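CPXV018 protein (Cowpox virus, PDB 4FFE) acts as a secreted, MHC class I-like viral decoy ligand that binds the receptor NKG2D, and also FcRL5, in immune evasion. Local coordinates at residues L5-N10 against V22-D27; F9-N14 against E77-F82. All blocks are in the same frame, centred on the assembly; numbering follows the deposited sequence.

Contact 1: residues L5-N10 against V22-D27; sequences LAFNFN and VDVYLD
F7 and V24 face each other across the antiparallel hairpin of strands 3-14 and 17-26, part of the sheet that underlies the helices in this MHC class I-like platform. Their side chains run side by side in the same direction. Two methyls hold the phenyl ring: V24 CG2 meets F7 CD2 at 3.6 Å, while V24 CG1 lies over one face, 4.2 Å from the F7 centroid and 23° off the ring normal. V24 CG1 can also serve a second neighbour because it stands anti to the backbone N (chi1 -175°), on the flank from which L5 arrives; L5 CD1 reaches it at 3.7 Å. Two residues on, at the next non-hydrogen-bonded pair, V22 meets F9 similarly, its CG2 3.7 Å from F9 CD2 and its CG1 over one face of the F9 ring, displaced toward the rim. F60 of helix 52-65 packs on F7 and V22. Y56 of the same helix meets the F7 ring edge-to-face, as does F130, which lies between helices 114-127 and 132-148.

The strands run antiparallel, and hydrogen-bonded pairs A6-Y25 and N8-D23 alternate with the apolar ones. Three of their four backbone bonds lie in the carbonyl plane; D23 N to N8 O is the exception, tilted 28° from it. The A6, N8, D23 and Y25 side chains occupy the other face, where polar groups are bridged by solvent. One water lies within hydrogen-bonding distance of N8 O (2.8 Å) and D23 OD2 (2.9 Å) and can link backbone to carboxylate. A second sits at the edge of the Y25 ring, in its plane, close to Y25 OH; it accepts from N8 ND2 and donates to D23 OD2 at 2.8 Å.

Contact 2: residues F9-N14 against E77-F82; sequences FNLEIN and EDLTYF
N10 ND2 lies near two acceptors of strand 76-88, and both bonds are weak: the one to T80 OG1 is short (2.6 Å from N10 ND2) and strongly bent, with an N-H...O angle of only 117°, hence doubtful, and D78 OD1 is at 3.3 Å. N10 and T80 run alongside each other, whereas D78 crosses N10 with its carboxylate plane 28° from the amide plane. The D78 side chain swings away from its own amide N, and D78 OD1 comes 3.6 Å from E12 CG. The E12 carboxylate is turned almost perpendicular to that of D78.

Strands 3-14 and 76-88 are central neighbours in the antiparallel sheet of the MHC-like platform, joined here by six backbone hydrogen bonds at the pairs F9-Y81, L11-L79 and I13-E77. On the face of these residues, L79 CD1 contacts two side chains, L11 CD2 at 4.1 Å and I13 CD1 at 4.0 Å. W118 of helix 114-127 packs on L79 and Y81. The Y81 ring is inclined 34° to that of F9, with Y81 CD2 at 3.9 Å from F9 CD1. Y81 OH bonds to Q96 OE1, while E77 OE1 accepts from N114 ND2.

Contacts 1 and 2 take opposite edges of one strand, 3-14, which lies between 17-26 and 76-88 in the sheet; their centres are 14 Å apart. Contact 1 is local, closing a hairpin across 11 intervening residues, whereas contact 2 spans 62, including helix 52-65. Both start from strand 3-14 and share F9 and N10, where the two ranges overlap. They also touch directly: A6 CB is 3.6 Å from F82 CZ, and N8 OD1 is 3.3 Å from T80 CG2. Strand 3-14 thus joins the first hairpin to the later half of the sheet, in one continuous floor on which helices 52-65, 114-127 and 132-148 pack.

Contact 1: residues L5-N10 against V22-D27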
# COMPACT_ATOMS: atom_id res chain seq x y z
N LEU A 5 7.64 -2.67 7.88
CA LEU A 5 6.38 -1.99 7.64
C LEU A 5 5.96 -2.28 6.21
O LEU A 5 6.63 -1.88 5.26
CB LEU A 5 6.53 -0.48 7.85
CG LEU A 5 5.26 0.37 7.74
CD1 LEU A 5 4.22 -0.09 8.74
CD2 LEU A 5 5.59 1.84 7.94
N ALA A 6 4.85 -3.01 6.06
CA ALA A 6 4.42 -3.46 4.74
C ALA A 6 3.05 -2.90 4.37
O ALA A 6 2.15 -2.82 5.20
CB ALA A 6 4.39 -4.98 4.69
N PHE A 7 2.92 -2.51 3.10
CA PHE A 7 1.67 -1.98 2.57
C PHE A 7 1.16 -2.87 1.44
O PHE A 7 1.87 -3.10 0.46
CB PHE A 7 1.86 -0.56 2.05
CG PHE A 7 2.23 0.44 3.11
CD1 PHE A 7 3.54 0.54 3.57
CD2 PHE A 7 1.28 1.28 3.65
CE1 PHE A 7 3.88 1.45 4.55
CE2 PHE A 7 1.61 2.20 4.63
CZ PHE A 7 2.92 2.29 5.08
N ASN A 8 -0.05 -3.39 1.60
CA ASN A 8 -0.66 -4.20 0.55
C ASN A 8 -1.77 -3.45 -0.17
O ASN A 8 -2.88 -3.33 0.35
CB ASN A 8 -1.19 -5.51 1.13
CG ASN A 8 -1.52 -6.53 0.06
OD1 ASN A 8 -0.92 -6.53 -1.01
ND2 ASN A 8 -2.49 -7.40 0.33
N PHE A 9 -1.46 -2.93 -1.35
CA PHE A 9 -2.44 -2.20 -2.15
C PHE A 9 -3.20 -3.15 -3.07
O PHE A 9 -2.59 -3.90 -3.83
CB PHE A 9 -1.75 -1.14 -3.01
CG PHE A 9 -1.07 -0.05 -2.23
CD1 PHE A 9 0.21 -0.24 -1.72
CD2 PHE A 9 -1.69 1.17 -2.02
CE1 PHE A 9 0.84 0.76 -1.00
CE2 PHE A 9 -1.06 2.17 -1.31
CZ PHE A 9 0.21 1.97 -0.80
N ASN A 10 -4.52 -3.09 -3.02
CA ASN A 10 -5.35 -3.88 -3.93
C ASN A 10 -6.40 -3.04 -4.64
O ASN A 10 -7.20 -2.35 -4.01
CB ASN A 10 -6.04 -5.03 -3.19
CG ASN A 10 -5.17 -6.27 -3.11
OD1 ASN A 10 -4.58 -6.56 -2.07
ND2 ASN A 10 -5.07 -6.99 -4.22
N VAL A 22 -6.27 -1.13 1.20
CA VAL A 22 -4.89 -1.14 1.65
C VAL A 22 -4.82 -1.73 3.05
O VAL A 22 -5.58 -1.35 3.94
CB VAL A 22 -4.26 0.27 1.69
CG1 VAL A 22 -2.78 0.17 2.01
CG2 VAL A 22 -4.46 0.99 0.37
N ASP A 23 -3.92 -2.68 3.24
CA ASP A 23 -3.66 -3.23 4.56
C ASP A 23 -2.23 -2.90 4.96
O ASP A 23 -1.30 -3.11 4.18
CB ASP A 23 -3.89 -4.74 4.57
CG ASP A 23 -5.30 -5.12 4.17
OD1 ASP A 23 -6.23 -4.89 4.98
OD2 ASP A 23 -5.48 -5.66 3.06
N VAL A 24 -2.06 -2.37 6.16
CA VAL A 24 -0.74 -2.03 6.66
C VAL A 24 -0.34 -2.99 7.77
O VAL A 24 -1.09 -3.20 8.73
CB VAL A 24 -0.68 -0.59 7.19
CG1 VAL A 24 0.74 -0.24 7.58
CG2 VAL A 24 -1.21 0.38 6.14
N TYR A 25 0.84 -3.58 7.63
CA TYR A 25 1.33 -4.56 8.59
C TYR A 25 2.60 -4.07 9.26
O TYR A 25 3.55 -3.68 8.59
CB TYR A 25 1.59 -5.90 7.91
CG TYR A 25 0.37 -6.52 7.26
CD1 TYR A 25 -0.46 -7.38 7.98
CD2 TYR A 25 0.04 -6.25 5.94
CE1 TYR A 25 -1.58 -7.95 7.39
CE2 TYR A 25 -1.07 -6.82 5.35
CZ TYR A 25 -1.88 -7.67 6.08
OH TYR A 25 -2.99 -8.23 5.49
N LEU A 26 2.62 -4.09 10.59
CA LEU A 26 3.83 -3.80 11.35
C LEU A 26 4.31 -5.11 11.95
O LEU A 26 3.61 -5.71 12.77
CB LEU A 26 3.56 -2.78 12.45
CG LEU A 26 4.74 -2.40 13.35
CD1 LEU A 26 5.86 -1.78 12.54
CD2 LEU A 26 4.30 -1.46 14.47
N ASP A 27 5.48 -5.56 11.52
CA ASP A 27 6.04 -6.84 11.96
C ASP A 27 5.03 -7.98 11.83
O ASP A 27 4.83 -8.75 12.77
CB ASP A 27 6.55 -6.74 13.40
CG ASP A 27 7.67 -5.73 13.55
OD1 ASP A 27 8.33 -5.43 12.54
OD2 ASP A 27 7.88 -5.25 14.68
O HOH W 1 -5.35 -4.64 0.40
O HOH W 2 -3.64 -7.73 3.09

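Contact 2: residues F9-N14 against E77-F82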
# COMPACT_ATOMS: atom_id res chain seq x y z
N PHE A 9 -1.46 -2.93 -1.35
CA PHE A 9 -2.44 -2.20 -2.15
C PHE A 9 -3.20 -3.15 -3.07
O PHE A 9 -2.59 -3.90 -3.83
CB PHE A 9 -1.75 -1.14 -3.01
CG PHE A 9 -1.07 -0.05 -2.23
CD1 PHE A 9 0.21 -0.24 -1.72
CD2 PHE A 9 -1.69 1.17 -2.02
CE1 PHE A 9 0.84 0.76 -1.00
CE2 PHE A 9 -1.06 2.17 -1.31
CZ PHE A 9 0.21 1.97 -0.80
N ASN A 10 -4.52 -3.09 -3.02
CA ASN A 10 -5.35 -3.88 -3.93
C ASN A 10 -6.40 -3.04 -4.64
O ASN A 10 -7.20 -2.35 -4.01
CB ASN A 10 -6.04 -5.03 -3.19
CG ASN A 10 -5.17 -6.27 -3.11
OD1 ASN A 10 -4.58 -6.56 -2.07
ND2 ASN A 10 -5.07 -6.99 -4.22
N LEU A 11 -6.39 -3.10 -5.97
CA LEU A 11 -7.41 -2.46 -6.78
C LEU A 11 -8.26 -3.52 -7.48
O LEU A 11 -7.74 -4.32 -8.26
CB LEU A 11 -6.79 -1.52 -7.81
CG LEU A 11 -7.77 -0.89 -8.81
CD1 LEU A 11 -8.81 -0.03 -8.08
CD2 LEU A 11 -7.03 -0.06 -9.85
N GLU A 12 -9.55 -3.52 -7.18
CA GLU A 12 -10.48 -4.43 -7.83
C GLU A 12 -11.31 -3.67 -8.85
O GLU A 12 -11.98 -2.69 -8.52
CB GLU A 12 -11.39 -5.10 -6.80
CG GLU A 12 -10.66 -5.88 -5.73
CD GLU A 12 -11.59 -6.52 -4.72
OE1 GLU A 12 -12.83 -6.39 -4.89
OE2 GLU A 12 -11.10 -7.14 -3.76
N ILE A 13 -11.27 -4.11 -10.10
CA ILE A 13 -12.02 -3.46 -11.16
C ILE A 13 -13.20 -4.32 -11.62
O ILE A 13 -13.01 -5.32 -12.30
CB ILE A 13 -11.12 -3.11 -12.36
CG1 ILE A 13 -9.90 -2.32 -11.90
CG2 ILE A 13 -11.91 -2.32 -13.40
CD1 ILE A 13 -8.95 -1.95 -13.02
N ASN A 14 -14.40 -3.91 -11.22
CA ASN A 14 -15.62 -4.59 -11.64
C ASN A 14 -16.36 -3.75 -12.68
O ASN A 14 -17.17 -2.89 -12.33
CB ASN A 14 -16.53 -4.86 -10.44
CG ASN A 14 -15.86 -5.72 -9.39
OD1 ASN A 14 -15.97 -6.95 -9.42
ND2 ASN A 14 -15.17 -5.09 -8.45
N GLU A 77 -10.97 -7.69 -12.60
CA GLU A 77 -9.51 -7.58 -12.58
C GLU A 77 -9.04 -7.17 -11.19
O GLU A 77 -9.47 -6.15 -10.66
CB GLU A 77 -9.02 -6.57 -13.62
CG GLU A 77 -9.22 -7.02 -15.06
CD GLU A 77 -8.63 -6.05 -16.07
OE1 GLU A 77 -8.18 -4.96 -15.66
OE2 GLU A 77 -8.60 -6.38 -17.27
N ASP A 78 -8.14 -7.96 -10.61
CA ASP A 78 -7.59 -7.65 -9.30
C ASP A 78 -6.11 -7.31 -9.42
O ASP A 78 -5.29 -8.16 -9.77
CB ASP A 78 -7.80 -8.81 -8.33
CG ASP A 78 -7.39 -8.47 -6.91
OD1 ASP A 78 -7.39 -7.27 -6.56
OD2 ASP A 78 -7.06 -9.40 -6.14
N LEU A 79 -5.77 -6.06 -9.12
CA LEU A 79 -4.39 -5.59 -9.23
C LEU A 79 -3.80 -5.38 -7.84
O LEU A 79 -4.38 -4.69 -7.00
CB LEU A 79 -4.34 -4.28 -10.02
CG LEU A 79 -4.87 -4.36 -11.46
CD1 LEU A 79 -5.21 -2.98 -11.99
CD2 LEU A 79 -3.84 -5.02 -12.36
N THR A 80 -2.64 -5.99 -7.60
CA THR A 80 -1.99 -5.90 -6.30
C THR A 80 -0.62 -5.24 -6.41
O THR A 80 0.15 -5.54 -7.33
CB THR A 80 -1.85 -7.28 -5.64
OG1 THR A 80 -3.11 -7.95 -5.64
CG2 THR A 80 -1.36 -7.14 -4.20
N TYR A 81 -0.33 -4.34 -5.49
CA TYR A 81 1.00 -3.76 -5.37
C TYR A 81 1.44 -3.84 -3.91
O TYR A 81 0.79 -3.30 -3.02
CB TYR A 81 1.02 -2.31 -5.85
CG TYR A 81 2.34 -1.60 -5.66
CD1 TYR A 81 3.51 -2.11 -6.21
CD2 TYR A 81 2.43 -0.43 -4.93
CE1 TYR A 81 4.73 -1.47 -6.04
CE2 TYR A 81 3.64 0.23 -4.75
CZ TYR A 81 4.78 -0.30 -5.31
OH TYR A 81 5.99 0.35 -5.13
N PHE A 82 2.53 -4.55 -3.68
CA PHE A 82 3.05 -4.73 -2.33
C PHE A 82 4.31 -3.91 -2.15
O PHE A 82 5.19 -3.92 -3.01
CB PHE A 82 3.33 -6.22 -2.06
CG PHE A 82 3.92 -6.49 -0.71
CD1 PHE A 82 3.10 -6.68 0.40
CD2 PHE A 82 5.29 -6.57 -0.54
CE1 PHE A 82 3.64 -6.93 1.64
CE2 PHE A 82 5.84 -6.82 0.71
CZ PHE A 82 5.01 -7.00 1.80